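Local coordinates for regulatory Subunit of Protein Kinase A (cAMP-dependent) from Euglena gracilis (Euglena gracilis, PDB 6RSX) that binds cyclic AMP through two tandem cyclic nucleotide-binding domains and, as a regulatory subunit, probably controls the catalytic subunit of protein kinase A, at residues 68-71 with 72-75; 101-104 with 105-108; 139-142 with 143-147; 171-174 with 175-178. One frame throughout, in Å; residues are numbered along the deposited sequence.

Contact 1: residues 68-71 with 72-75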
# COMPACT_ATOMS: atom_id res chain seq x y z
N GLY A 68 -8.40 24.22 -7.57
CA GLY A 68 -8.21 25.12 -6.46
C GLY A 68 -9.23 25.00 -5.33
O GLY A 68 -9.02 25.57 -4.27
N HIS A 69 -10.30 24.24 -5.53
CA HIS A 69 -11.30 24.12 -4.49
C HIS A 69 -10.98 22.97 -3.53
O HIS A 69 -10.46 21.92 -3.92
CB HIS A 69 -12.67 23.92 -5.13
CG HIS A 69 -13.19 25.16 -5.80
ND1 HIS A 69 -14.41 25.71 -5.49
CD2 HIS A 69 -12.65 25.95 -6.76
CE1 HIS A 69 -14.61 26.79 -6.23
NE2 HIS A 69 -13.56 26.95 -7.01
N PHE A 70 -11.30 23.19 -2.25
CA PHE A 70 -11.05 22.19 -1.21
C PHE A 70 -12.17 21.16 -1.17
O PHE A 70 -13.36 21.50 -0.98
CB PHE A 70 -10.90 22.84 0.17
CG PHE A 70 -9.61 23.59 0.36
CD1 PHE A 70 -9.50 24.92 -0.01
CD2 PHE A 70 -8.48 22.95 0.88
CE1 PHE A 70 -8.30 25.61 0.16
CE2 PHE A 70 -7.26 23.65 1.03
CZ PHE A 70 -7.17 24.95 0.68
N ILE A 71 -11.80 19.90 -1.29
CA ILE A 71 -12.75 18.81 -1.13
C ILE A 71 -13.09 18.61 0.33
O ILE A 71 -14.23 18.29 0.69
CB ILE A 71 -12.16 17.54 -1.77
CG1 ILE A 71 -12.08 17.78 -3.29
CG2 ILE A 71 -13.04 16.35 -1.48
CD1 ILE A 71 -10.84 17.25 -3.91
N MET A 72 -12.10 18.80 1.20
CA MET A 72 -12.27 18.79 2.64
C MET A 72 -11.20 19.67 3.26
O MET A 72 -10.12 19.87 2.69
CB MET A 72 -12.20 17.39 3.23
CG MET A 72 -10.81 16.66 2.98
SD MET A 72 -10.80 15.00 3.72
CE MET A 72 -12.04 14.21 2.73
N LYS A 73 -11.51 20.21 4.44
CA LYS A 73 -10.54 21.00 5.18
C LYS A 73 -10.15 20.28 6.45
O LYS A 73 -10.99 19.65 7.11
CB LYS A 73 -11.09 22.39 5.50
CG LYS A 73 -11.54 23.11 4.28
CD LYS A 73 -10.89 24.47 4.20
CE LYS A 73 -9.36 24.40 4.26
NZ LYS A 73 -8.80 25.79 4.29
N GLN A 74 -8.89 20.42 6.80
CA GLN A 74 -8.39 19.88 8.06
C GLN A 74 -9.31 20.36 9.18
O GLN A 74 -9.80 21.48 9.14
CB GLN A 74 -6.96 20.35 8.30
CG GLN A 74 -6.29 19.62 9.44
CD GLN A 74 -4.83 20.01 9.54
OE1 GLN A 74 -4.29 20.56 8.59
NE2 GLN A 74 -4.19 19.78 10.70
N TYR A 75 -9.48 19.51 10.17
CA TYR A 75 -10.40 19.73 11.32
C TYR A 75 -11.90 19.63 11.01
O TYR A 75 -12.71 19.66 11.96
CB TYR A 75 -10.11 21.09 11.99
CG TYR A 75 -8.67 21.36 12.25
CD1 TYR A 75 -7.90 20.60 13.16
CD2 TYR A 75 -8.03 22.42 11.59
CE1 TYR A 75 -6.53 20.88 13.36
CE2 TYR A 75 -6.70 22.70 11.81
CZ TYR A 75 -5.96 21.94 12.71
OH TYR A 75 -4.64 22.26 12.88
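The Lys73 side chain folds back over one face of the Phe70 ring and lays both its last methylene and its ammonium group there. CE sits above the ring, offset toward the rim, with Lys73 CE 3.8 Å from Phe70 CD2. The cation goes further across: Lys73 NZ is 4.1 Å from the centroid of the Phe70 ring and only 12° off the ring normal, a cation-pi contact beside the CH-pi contact made by CE. Bends at the second and third torsions of the lysine bring the amine back over the ring. Met72 O comes up at the ring edge.

The chain turns a corner at Ile71, between Phe70 and Met72, in the beta-roll of a cyclic nucleotide-binding domain; the loop before strand 80-84 follows. Phe70 and Lys73 pack together on one side, both touching Ser127 of strand 127-130, while Met72 is directed the other way, its side chain coming within about 3 Å of the bound cyclic AMP. Replacing Phe70 by an alanine would probably leave the Lys73 amine without its pi face and free to swing. Met72 CG takes the position between backbone N and carbonyl carbon (chi1 60°), and a turn at chi3 completes the approach of this flexible, apolar chain to Tyr82 and the ligand.

Contact 2: residues 101-104 with 105-108; sequences PVHK and STIG
His103 and Thr106 are joined by the one hydrogen bond between residues 101-104 and 105-108, running along the edge strand. His103 NE2 donates to Thr106 OG1 at 3.1 Å with an N-H...O angle of 157°, and the hydroxyl lies at the ring edge, 10° out of the imidazole plane. CG anti to the backbone N swings the ring forward along the chain. Two conformers of His103 are deposited, so the bond belongs to the one described. The Thr106 hydroxyl is also hydrogen-bonded to Asn90 OD1, and a threonine suits the place because one oxygen can serve both neighbours.

Van der Waals contact adds to this. The imidazole covers the backbone with one face: His103 CE1 is 3.6 Å from Ser105 N, which sits above the ring toward its rim.

The backbone is irregular between the two residues. Lys104 and Ser105 both face Ile91, a classic beta bulge. The axes of the short strand segments 102-104 and 105-107 run at 55° to each other. Both bulge residues bond to the Ile91 backbone. The bulged strand 102-107 pairs with strand 89-93 as a hairpin and forms the outer edge of an antiparallel sheet continued by strands 127-130 and 70-72.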
# COMPACT_ATOMS: atom_id res chain seq x y z
N PRO A 101 -1.14 26.01 6.17
CA PRO A 101 -0.97 24.61 5.79
C PRO A 101 0.35 24.43 5.06
O PRO A 101 0.83 25.34 4.39
CB PRO A 101 -2.15 24.35 4.85
CG PRO A 101 -3.18 25.46 5.22
CD PRO A 101 -2.29 26.64 5.50
N VAL A 102 0.95 23.27 5.27
CA VAL A 102 2.18 22.83 4.60
C VAL A 102 1.83 21.72 3.60
O VAL A 102 1.15 20.76 3.96
CB VAL A 102 3.21 22.32 5.60
CG1 VAL A 102 4.48 21.83 4.88
CG2 VAL A 102 3.55 23.40 6.64
N HIS A 103 2.36 21.86 2.38
CA HIS A 103 2.23 20.78 1.42
C HIS A 103 2.92 19.53 1.93
O HIS A 103 4.10 19.54 2.34
CB HIS A 103 2.83 21.18 0.07
CG HIS A 103 2.76 20.09 -0.95
ND1 HIS A 103 3.80 19.22 -1.17
CD2 HIS A 103 1.76 19.70 -1.77
CE1 HIS A 103 3.45 18.34 -2.10
NE2 HIS A 103 2.21 18.61 -2.48
N LYS A 104 2.20 18.43 1.87
CA LYS A 104 2.75 17.14 2.29
C LYS A 104 2.95 16.17 1.13
O LYS A 104 4.00 15.52 1.05
CB LYS A 104 1.86 16.48 3.35
CG LYS A 104 1.83 17.21 4.72
CD LYS A 104 3.20 17.22 5.37
CE LYS A 104 3.29 18.18 6.56
NZ LYS A 104 4.60 17.99 7.28
N SER A 105 1.98 16.07 0.22
CA SER A 105 2.08 15.15 -0.91
C SER A 105 1.02 15.53 -1.93
O SER A 105 0.10 16.30 -1.64
CB SER A 105 1.92 13.69 -0.48
OG SER A 105 0.60 13.40 -0.05
N THR A 106 1.16 14.96 -3.12
CA THR A 106 0.17 15.10 -4.18
C THR A 106 -0.31 13.71 -4.53
O THR A 106 0.51 12.79 -4.66
CB THR A 106 0.79 15.81 -5.40
OG1 THR A 106 1.35 17.05 -4.98
CG2 THR A 106 -0.22 16.02 -6.52
N ILE A 107 -1.63 13.55 -4.70
CA ILE A 107 -2.21 12.26 -5.02
C ILE A 107 -3.01 12.36 -6.32
O ILE A 107 -3.42 13.44 -6.77
CB ILE A 107 -3.10 11.71 -3.86
CG1 ILE A 107 -4.17 12.70 -3.48
CG2 ILE A 107 -2.20 11.43 -2.65
CD1 ILE A 107 -5.26 12.10 -2.51
N GLY A 108 -3.25 11.21 -6.92
CA GLY A 108 -3.93 11.19 -8.19
C GLY A 108 -4.86 10.02 -8.37
O GLY A 108 -5.25 9.37 -7.40

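Contact 3: residues 139-142 with 143-147; sequences LDRD and TFRRI
Asp140 caps the N-terminus of helix 141-147, its carboxylate turned toward Thr143 so that the two side chains cross at about a right angle. A single oxygen takes both bonds. Asp140 OD1 accepts from Thr143 N at 2.8 Å, nearly in line with its own C-O bond, and from Thr143 OG1 at 2.7 Å, this donor standing 37° out of the carboxylate plane. The first torsion of Asp140 (67°) sets CG between its backbone N and carbonyl carbon and so brings OD1 over the open end of the helix, where a short, anionic acceptor suits first-turn N-H groups such as that of Thr143, which have no preceding helical carbonyl to bond to. The negative charge should also be favoured by the helix dipole.

Thr143 is suited to its place by having two unlike branches. While OG1 faces the cap, CG2 packs against Leu139 CD2 at 3.6 Å, again across at about a right angle, and Leu139 in turn reaches Ile147. The Phe144 ring packs against helix 115-120 and meets the ring of Phe81.

On the outer side, Arg141 and Arg145 run side by side in the same direction, their guanidinium planes 17° apart. Arg145 CD lies centrally over the Arg141 group, 3.3 Å from Arg141 CZ, so part of the approach is carbon against a flat face. The two cations nonetheless come close, which probably costs some energy; a long salt bridge from Arg141 NH1 to Asp142 OD1 may offset a little of it. Behind Asp140, a water accepts from Asp140 N at 2.9 Å and donates weakly to Thr143 OG1.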
# COMPACT_ATOMS: atom_id res chain seq x y z
N LEU A 139 -17.88 7.25 -1.08
CA LEU A 139 -18.75 6.46 -0.20
C LEU A 139 -19.14 7.31 1.00
O LEU A 139 -18.29 7.98 1.61
CB LEU A 139 -18.05 5.21 0.33
CG LEU A 139 -17.77 4.03 -0.59
CD1 LEU A 139 -16.93 3.02 0.15
CD2 LEU A 139 -19.13 3.45 -0.95
N ASP A 140 -20.40 7.21 1.40
CA ASP A 140 -20.78 7.95 2.59
C ASP A 140 -20.37 7.20 3.86
O ASP A 140 -19.88 6.07 3.84
CB ASP A 140 -22.27 8.28 2.56
CG ASP A 140 -23.17 7.04 2.68
OD1 ASP A 140 -22.74 5.96 3.14
OD2 ASP A 140 -24.36 7.19 2.32
N ARG A 141 -20.59 7.86 5.01
CA ARG A 141 -20.05 7.33 6.26
C ARG A 141 -20.68 5.98 6.59
O ARG A 141 -19.98 5.05 7.00
CB ARG A 141 -20.28 8.33 7.40
CG ARG A 141 -19.75 7.85 8.72
CD ARG A 141 -20.00 8.87 9.84
NE ARG A 141 -19.59 8.30 11.11
CZ ARG A 141 -20.39 7.57 11.88
NH1 ARG A 141 -21.65 7.35 11.51
NH2 ARG A 141 -19.94 7.06 13.03
N ASP A 142 -22.01 5.89 6.48
CA ASP A 142 -22.68 4.64 6.86
C ASP A 142 -22.22 3.48 5.99
O ASP A 142 -22.01 2.37 6.49
CB ASP A 142 -24.20 4.80 6.75
CG ASP A 142 -24.76 5.69 7.84
OD1 ASP A 142 -23.99 6.02 8.79
OD2 ASP A 142 -25.94 6.06 7.73
N THR A 143 -22.03 3.74 4.68
CA THR A 143 -21.57 2.66 3.80
C THR A 143 -20.13 2.28 4.11
O THR A 143 -19.80 1.09 4.20
CB THR A 143 -21.70 3.08 2.33
OG1 THR A 143 -23.05 3.48 2.09
CG2 THR A 143 -21.36 1.91 1.42
N PHE A 144 -19.28 3.28 4.33
CA PHE A 144 -17.90 3.01 4.73
C PHE A 144 -17.86 2.14 5.98
O PHE A 144 -17.13 1.14 6.02
CB PHE A 144 -17.13 4.32 4.98
CG PHE A 144 -15.71 4.09 5.44
CD1 PHE A 144 -15.41 3.90 6.78
CD2 PHE A 144 -14.67 4.07 4.51
CE1 PHE A 144 -14.13 3.68 7.22
CE2 PHE A 144 -13.34 3.84 4.93
CZ PHE A 144 -13.06 3.63 6.29
N ARG A 145 -18.64 2.52 7.00
CA ARG A 145 -18.66 1.78 8.26
C ARG A 145 -19.10 0.34 8.06
O ARG A 145 -18.59 -0.56 8.73
CB ARG A 145 -19.57 2.49 9.28
CG ARG A 145 -18.98 3.82 9.75
CD ARG A 145 -19.72 4.43 10.93
NE ARG A 145 -19.22 3.88 12.19
CZ ARG A 145 -18.12 4.29 12.81
NH1 ARG A 145 -17.75 3.73 13.96
NH2 ARG A 145 -17.38 5.27 12.29
N ARG A 146 -20.05 0.10 7.16
CA ARG A 146 -20.51 -1.26 6.91
C ARG A 146 -19.42 -2.14 6.31
O ARG A 146 -19.21 -3.27 6.78
CB ARG A 146 -21.73 -1.25 6.00
CG ARG A 146 -22.97 -0.71 6.69
CD ARG A 146 -24.19 -1.49 6.29
NE ARG A 146 -24.64 -1.21 4.93
CZ ARG A 146 -24.69 -2.11 3.95
NH1 ARG A 146 -25.15 -1.75 2.76
NH2 ARG A 146 -24.30 -3.36 4.17
N ILE A 147 -18.73 -1.67 5.27
CA ILE A 147 -17.90 -2.55 4.45
C ILE A 147 -16.39 -2.37 4.61
O ILE A 147 -15.64 -3.31 4.29
CB ILE A 147 -18.28 -2.43 2.96
CG1 ILE A 147 -17.84 -1.08 2.43
CG2 ILE A 147 -19.78 -2.65 2.76
CD1 ILE A 147 -17.99 -1.00 0.94
O HOH W 1 -22.17 5.58 -0.29

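Contact 4: residues 171-174 with 175-178. With CMP (adenosine-3',5'-cyclic-monophosphate), chain B.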
# COMPACT_ATOMS: atom_id res chain seq x y z
N ALA A 171 12.14 5.32 8.18
CA ALA A 171 11.92 6.66 7.65
C ALA A 171 10.46 6.93 7.30
O ALA A 171 10.14 8.05 6.89
CB ALA A 171 12.80 6.89 6.42
N LEU A 172 9.58 5.95 7.45
CA LEU A 172 8.17 6.20 7.16
C LEU A 172 7.54 7.11 8.21
O LEU A 172 7.78 6.95 9.41
CB LEU A 172 7.40 4.89 7.07
CG LEU A 172 7.38 4.20 5.70
CD1 LEU A 172 8.76 3.76 5.23
CD2 LEU A 172 6.44 3.01 5.82
N THR A 173 6.72 8.05 7.77
CA THR A 173 5.89 8.81 8.69
C THR A 173 4.80 7.92 9.29
O THR A 173 4.51 6.81 8.81
CB THR A 173 5.21 9.98 7.98
OG1 THR A 173 4.33 9.45 6.99
CG2 THR A 173 6.23 10.85 7.32
N SER A 174 4.14 8.45 10.32
CA SER A 174 3.05 7.70 10.94
C SER A 174 1.98 7.32 9.92
O SER A 174 1.48 6.18 9.92
CB SER A 174 2.47 8.53 12.08
OG SER A 174 1.21 8.01 12.47
N TYR A 175 1.60 8.24 9.03
CA TYR A 175 0.55 7.88 8.07
C TYR A 175 1.09 6.91 7.02
O TYR A 175 0.35 6.02 6.57
CB TYR A 175 -0.02 9.12 7.38
CG TYR A 175 -1.21 8.77 6.56
CD1 TYR A 175 -2.42 8.40 7.19
CD2 TYR A 175 -1.18 8.82 5.19
CE1 TYR A 175 -3.52 8.04 6.44
CE2 TYR A 175 -2.27 8.45 4.42
CZ TYR A 175 -3.46 8.10 5.04
OH TYR A 175 -4.56 7.73 4.27
N GLU A 176 2.35 7.08 6.62
CA GLU A 176 2.98 6.13 5.71
C GLU A 176 2.98 4.72 6.30
O GLU A 176 2.76 3.74 5.58
CB GLU A 176 4.40 6.60 5.34
CG GLU A 176 4.38 7.68 4.29
CD GLU A 176 5.74 8.34 4.07
OE1 GLU A 176 6.62 8.27 4.96
OE2 GLU A 176 5.91 8.94 3.00
N ARG A 177 3.17 4.59 7.62
CA ARG A 177 3.04 3.28 8.26
C ARG A 177 1.65 2.68 8.06
O ARG A 177 1.51 1.48 7.84
CB ARG A 177 3.36 3.36 9.75
CG ARG A 177 4.84 3.52 10.04
CD ARG A 177 5.15 3.60 11.55
NE ARG A 177 6.60 3.54 11.69
CZ ARG A 177 7.41 4.57 11.44
NH1 ARG A 177 6.89 5.74 11.08
NH2 ARG A 177 8.74 4.43 11.55
N MET A 178 0.60 3.51 8.18
CA MET A 178 -0.75 3.00 8.01
C MET A 178 -0.98 2.49 6.59
O MET A 178 -1.59 1.43 6.40
CB MET A 178 -1.77 4.10 8.33
CG MET A 178 -1.48 4.81 9.62
SD MET A 178 -2.90 5.83 10.11
CE MET A 178 -4.11 4.62 10.69
P CMP B . -9.01 12.13 7.13
O1P CMP B . -10.48 11.59 7.27
O2P CMP B . -8.20 12.57 8.28
O5' CMP B . -9.04 13.42 6.18
C5' CMP B . -7.86 13.86 5.52
C4' CMP B . -7.27 12.67 4.82
O4' CMP B . -6.01 12.91 4.19
C3' CMP B . -6.94 11.54 5.76
O3' CMP B . -8.10 10.95 6.30
C2' CMP B . -6.09 10.62 4.88
O2' CMP B . -6.95 9.79 4.12
C1' CMP B . -5.40 11.65 3.94
N9 CMP B . -3.96 11.80 4.17
C8 CMP B . -3.00 11.77 3.18
N7 CMP B . -1.83 12.00 3.74
C5 CMP B . -2.04 12.13 5.06
C6 CMP B . -1.12 12.35 6.05
N6 CMP B . 0.31 12.51 6.01
N1 CMP B . -1.49 12.43 7.31
C2 CMP B . -2.82 12.33 7.59
N3 CMP B . -3.76 12.10 6.62
C4 CMP B . -3.35 12.02 5.34
O HOH W 2 8.87 9.59 4.86
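Tyr175 spreads one ring face over the adenine of cyclic AMP, with C4 of the base above the ring centre. The closest approach between the two flat systems is 3.4 Å, from Tyr175 CD2 to CMP C5. CG anti to the backbone N (chi1 -172°) carries the ring away from the loop and out over the ligand. At the far end Tyr175 OH is hydrogen-bonded to Glu115 OE2, whose other oxygen binds the nucleotide, and it stands 3.2 Å from CMP O2'. An aromatic lid on the base is familiar from other regulatory subunits of this kinase. A serine in place of Tyr175 would probably leave the adenine without its cover on this side and Glu115 without its hydroxyl partner.

The next shell is the start of helix 174-183, which carries the tyrosine. Thr173 and Glu176 form a capping box around it: Glu176 N donates to Thr173 OG1 at 3.1 Å, and Thr173 N donates back to Glu176 OE1 at 2.8 Å, nearly straight at 170° and on the anti side of the carboxylate. Arg177 N bonds to Thr173 O to close the first turn. Threonine and glutamate are well chosen, a short hydroxyl for the cap and a chain long enough to fold back.

Farther out, Leu172 CG packs on Glu176 CB at 3.8 Å, and Pro272 touches both side chains. A water donates to Ala171 O and Glu176 OE1. With OE1 receiving both a backbone N-H and this water, the Glu176 carboxylate is likely to remain ionised, favouring the helix start from which Tyr175 projects.

None of the four contacts is wholly core. Contacts 1 and 3 are partly buried, with Met72, Leu139, Phe144 and Ile147 buried, whereas contacts 2 and 4 lie at the surface. Contacts 1 and 2 belong to the two outermost strands of one antiparallel sheet, their centres about 12 Å apart, and do not touch; one relies on a cation over an aromatic face, the other on a side-chain hydrogen bond across a bulge. Contacts 3 and 4 are both helix N-caps, about 25 Å apart between centres, but aspartate does the capping in one and threonine in the other. Contacts 1 and 4 each supply a residue to the same nucleotide pocket.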